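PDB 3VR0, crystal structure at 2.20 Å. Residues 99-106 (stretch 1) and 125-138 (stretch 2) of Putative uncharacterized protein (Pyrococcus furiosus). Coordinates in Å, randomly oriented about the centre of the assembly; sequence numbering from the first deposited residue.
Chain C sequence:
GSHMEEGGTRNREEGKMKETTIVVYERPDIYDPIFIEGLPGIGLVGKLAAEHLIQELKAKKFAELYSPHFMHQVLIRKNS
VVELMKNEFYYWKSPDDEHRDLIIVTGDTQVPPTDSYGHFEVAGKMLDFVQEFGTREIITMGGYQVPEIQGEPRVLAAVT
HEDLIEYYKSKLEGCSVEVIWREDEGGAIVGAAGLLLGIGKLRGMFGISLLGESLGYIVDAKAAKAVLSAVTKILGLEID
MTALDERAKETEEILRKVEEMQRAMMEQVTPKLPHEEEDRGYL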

# COMPACT_ATOMS: atom_id res chain seq x y z
N HIS C 99 -6.79 2.39 44.60
CA HIS C 99 -6.06 2.67 43.36
C HIS C 99 -6.30 1.57 42.38
O HIS C 99 -6.43 0.40 42.76
CB HIS C 99 -4.59 2.86 43.64
CG HIS C 99 -4.32 4.02 44.55
ND1 HIS C 99 -4.60 3.98 45.90
CD2 HIS C 99 -3.87 5.27 44.30
CE1 HIS C 99 -4.30 5.14 46.45
NE2 HIS C 99 -3.86 5.94 45.50
N ARG C 100 -6.40 1.92 41.10
CA ARG C 100 -6.72 0.91 40.08
C ARG C 100 -5.45 0.21 39.69
O ARG C 100 -4.39 0.80 39.77
CB ARG C 100 -7.43 1.55 38.87
CG ARG C 100 -8.81 2.15 39.22
CD ARG C 100 -9.94 1.16 39.14
NE ARG C 100 -10.23 0.79 37.76
CZ ARG C 100 -10.89 1.56 36.88
NH1 ARG C 100 -11.36 2.77 37.20
NH2 ARG C 100 -11.09 1.10 35.66
N ASP C 101 -5.54 -1.07 39.41
CA ASP C 101 -4.52 -1.76 38.64
C ASP C 101 -4.29 -1.07 37.23
O ASP C 101 -5.24 -0.46 36.66
CB ASP C 101 -4.98 -3.18 38.38
CG ASP C 101 -5.12 -4.03 39.69
OD1 ASP C 101 -4.54 -3.67 40.75
OD2 ASP C 101 -5.84 -5.04 39.62
N LEU C 102 -3.06 -1.21 36.69
CA LEU C 102 -2.69 -0.62 35.40
C LEU C 102 -2.14 -1.63 34.44
O LEU C 102 -1.44 -2.57 34.86
CB LEU C 102 -1.66 0.51 35.55
CG LEU C 102 -2.12 1.58 36.57
CD1 LEU C 102 -1.03 2.59 36.87
CD2 LEU C 102 -3.43 2.26 36.10
N ILE C 103 -2.46 -1.42 33.16
CA ILE C 103 -1.66 -1.94 32.04
C ILE C 103 -1.12 -0.73 31.26
O ILE C 103 -1.89 0.21 30.91
CB ILE C 103 -2.54 -2.81 31.08
CG1 ILE C 103 -3.20 -3.96 31.85
CG2 ILE C 103 -1.71 -3.32 29.80
CD1 ILE C 103 -4.13 -4.80 31.01
N ILE C 104 0.18 -0.77 30.96
CA ILE C 104 0.82 0.32 30.30
C ILE C 104 1.52 -0.24 29.07
O ILE C 104 2.26 -1.20 29.17
CB ILE C 104 1.85 1.06 31.22
CG1 ILE C 104 1.17 1.55 32.49
CG2 ILE C 104 2.52 2.25 30.44
CD1 ILE C 104 2.18 1.89 33.64
N VAL C 105 1.25 0.33 27.91
CA VAL C 105 1.94 -0.12 26.70
C VAL C 105 2.88 0.99 26.26
O VAL C 105 2.53 2.16 26.31
CB VAL C 105 0.96 -0.49 25.53
CG1 VAL C 105 0.11 0.72 25.07
CG2 VAL C 105 1.71 -1.08 24.35
N THR C 106 4.07 0.60 25.83
CA THR C 106 4.99 1.47 25.12
C THR C 106 5.72 0.62 24.06
O THR C 106 5.40 -0.54 23.85
CB THR C 106 5.98 2.21 26.10
OG1 THR C 106 6.66 3.26 25.40
CG2 THR C 106 7.04 1.28 26.73
N LYS C 125 -5.89 -5.36 18.00
CA LYS C 125 -5.26 -6.46 18.76
C LYS C 125 -4.92 -6.01 20.19
O LYS C 125 -5.11 -6.78 21.13
CB LYS C 125 -3.96 -6.96 18.11
CG LYS C 125 -4.18 -7.86 16.89
CD LYS C 125 -4.67 -9.29 17.28
CE LYS C 125 -3.77 -9.96 18.30
NZ LYS C 125 -4.22 -11.38 18.49
N MET C 126 -4.40 -4.80 20.35
CA MET C 126 -4.17 -4.26 21.72
C MET C 126 -5.45 -4.24 22.53
O MET C 126 -5.42 -4.60 23.71
CB MET C 126 -3.60 -2.86 21.73
CG MET C 126 -2.23 -2.78 21.15
SD MET C 126 -1.57 -1.10 21.31
CE MET C 126 0.06 -1.50 20.67
N LEU C 127 -6.55 -3.79 21.91
CA LEU C 127 -7.80 -3.77 22.64
C LEU C 127 -8.30 -5.18 22.97
O LEU C 127 -8.83 -5.35 24.06
CB LEU C 127 -8.92 -2.94 21.98
CG LEU C 127 -8.52 -1.45 21.90
CD1 LEU C 127 -9.33 -0.73 20.90
CD2 LEU C 127 -8.55 -0.72 23.26
N ASP C 128 -8.17 -6.16 22.05
CA ASP C 128 -8.66 -7.53 22.33
C ASP C 128 -7.89 -8.09 23.54
O ASP C 128 -8.43 -8.81 24.35
CB ASP C 128 -8.46 -8.53 21.16
CG ASP C 128 -9.27 -8.16 19.88
OD1 ASP C 128 -10.26 -7.40 19.93
OD2 ASP C 128 -8.88 -8.66 18.81
N PHE C 129 -6.61 -7.80 23.59
CA PHE C 129 -5.77 -8.36 24.62
C PHE C 129 -6.14 -7.77 26.01
O PHE C 129 -6.33 -8.49 26.97
CB PHE C 129 -4.32 -8.08 24.25
CG PHE C 129 -3.34 -8.54 25.29
CD1 PHE C 129 -3.32 -9.89 25.72
CD2 PHE C 129 -2.48 -7.63 25.89
CE1 PHE C 129 -2.41 -10.32 26.71
CE2 PHE C 129 -1.54 -8.05 26.88
CZ PHE C 129 -1.51 -9.39 27.29
N VAL C 130 -6.28 -6.45 26.08
CA VAL C 130 -6.50 -5.74 27.32
C VAL C 130 -7.92 -6.03 27.90
O VAL C 130 -8.10 -6.10 29.13
CB VAL C 130 -6.11 -4.29 26.99
CG1 VAL C 130 -7.21 -3.28 26.98
CG2 VAL C 130 -4.72 -3.89 27.47
N GLN C 131 -8.90 -6.23 27.03
CA GLN C 131 -10.21 -6.68 27.45
C GLN C 131 -10.22 -8.11 28.05
O GLN C 131 -11.13 -8.43 28.80
CB GLN C 131 -11.21 -6.62 26.29
CG GLN C 131 -11.67 -5.21 25.88
CD GLN C 131 -12.72 -5.29 24.77
OE1 GLN C 131 -12.44 -5.68 23.63
NE2 GLN C 131 -13.95 -4.94 25.11
N GLU C 132 -9.24 -8.94 27.74
CA GLU C 132 -9.17 -10.22 28.43
C GLU C 132 -8.99 -10.04 29.93
O GLU C 132 -9.31 -10.95 30.66
CB GLU C 132 -8.07 -11.12 27.89
CG GLU C 132 -8.27 -11.48 26.42
CD GLU C 132 -7.15 -12.33 25.90
OE1 GLU C 132 -6.25 -12.79 26.69
OE2 GLU C 132 -7.17 -12.57 24.69
N PHE C 133 -8.51 -8.87 30.38
CA PHE C 133 -8.28 -8.60 31.81
C PHE C 133 -9.36 -7.76 32.42
O PHE C 133 -9.23 -7.26 33.52
CB PHE C 133 -6.88 -8.00 32.02
CG PHE C 133 -5.81 -8.92 31.57
CD1 PHE C 133 -5.34 -9.93 32.42
CD2 PHE C 133 -5.36 -8.89 30.24
CE1 PHE C 133 -4.39 -10.87 31.95
CE2 PHE C 133 -4.40 -9.78 29.77
CZ PHE C 133 -3.92 -10.78 30.63
N GLY C 134 -10.45 -7.59 31.68
CA GLY C 134 -11.55 -6.78 32.14
C GLY C 134 -11.37 -5.28 31.94
O GLY C 134 -12.13 -4.53 32.53
N THR C 135 -10.38 -4.82 31.18
CA THR C 135 -10.19 -3.37 30.91
C THR C 135 -11.39 -2.72 30.23
O THR C 135 -11.91 -3.27 29.24
CB THR C 135 -9.00 -3.12 30.01
OG1 THR C 135 -7.87 -3.83 30.53
CG2 THR C 135 -8.68 -1.60 29.90
N ARG C 136 -11.82 -1.59 30.78
CA ARG C 136 -12.93 -0.81 30.22
C ARG C 136 -12.44 0.57 29.89
O ARG C 136 -12.99 1.23 29.03
CB ARG C 136 -14.11 -0.68 31.24
CG ARG C 136 -14.75 -2.06 31.67
CD ARG C 136 -15.70 -1.92 32.90
NE ARG C 136 -15.00 -1.25 34.02
CZ ARG C 136 -15.42 -0.13 34.61
NH1 ARG C 136 -16.60 0.41 34.24
NH2 ARG C 136 -14.69 0.42 35.58
N GLU C 137 -11.41 1.02 30.61
CA GLU C 137 -11.09 2.43 30.71
C GLU C 137 -9.66 2.64 30.18
O GLU C 137 -8.75 1.87 30.51
CB GLU C 137 -11.16 2.91 32.17
CG GLU C 137 -11.11 4.46 32.27
CD GLU C 137 -11.33 5.01 33.72
OE1 GLU C 137 -11.79 4.24 34.58
OE2 GLU C 137 -10.97 6.18 33.99
N ILE C 138 -9.49 3.69 29.38
CA ILE C 138 -8.24 3.91 28.65
C ILE C 138 -7.76 5.32 28.86
O ILE C 138 -8.54 6.23 28.76
CB ILE C 138 -8.49 3.72 27.14
CG1 ILE C 138 -8.97 2.31 26.85
CG2 ILE C 138 -7.24 3.97 26.32
CD1 ILE C 138 -9.77 2.16 25.47

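A strand packed against a helix usually commits alternate residues to the contact, and the short interface in this Pyrococcus furiosus protein illustrates the principle. In the strand, Ile 103 and Val 105 point their CA-to-CB bonds toward the second stretch, while the intervening Ile 104 is out of reach. The spacing on the helical side matches: the CA atoms of Ile 103 and Val 130 lie 7.8 Å apart and those of Val 105 and Met 126 8.9 Å apart, so a two-residue step along the strand is paired with a four-residue step, about one turn, along the helix.

The apolar contacts follow this register. Ile 103, the residue most covered by the other stretch, adopts an m,t rotamer that carries CD1 to the end of an extended side chain. There Ile 103 CD1 meets Val 130 CG2 at 3.7 Å and, more loosely, Phe 133 CD2 at 4.3 Å. One methyl group thus touches both Val 130 of the helix and Phe 133 of the type I turn. Further along, CG2 of Val 105 approaches CE of Met 126 at 4.1 Å; chi2 and chi3 of Met 126 are both t, and the extended thioether places its terminal methyl against the strand.

A polar group can join such a cluster if its hydrogen-bonding needs are met locally. Thr 135 OG1 lies 3.9 Å from Ile 103 CD1, a van der Waals contact, while the same hydroxyl donates a hydrogen bond to Val 130 O at 2.7 Å. Val 130 O also accepts from Phe 133 N at 3.1 Å, tying together the segment around the type I turn from Gln 131 to Gly 134. Gly 134 has phi/psi of 82/11°, where a side chain would be jammed against the preceding carbonyl oxygen, so the backbone here favours glycine.

The charged contacts lie apart from the apolar cluster. Arg 100 forms a salt bridge with Glu 137: NH1 donates to OE1 at 3.0 Å, and NH2 adds a weak hydrogen bond to the same OE1 at 3.4 Å. The oxygen sits at the edge of the guanidinium, near its plane, where the N-H groups are directed. Three successive m torsions fold the arginine side chain rather than extending it. Close by, Arg 136 NH2 comes within 3.7 Å of Arg 100 NH2, an approach of like charges. The carboxylate of Glu 137 offsets some of that repulsion, and both NH2 groups also find hydrogen-bond partners elsewhere in the structure.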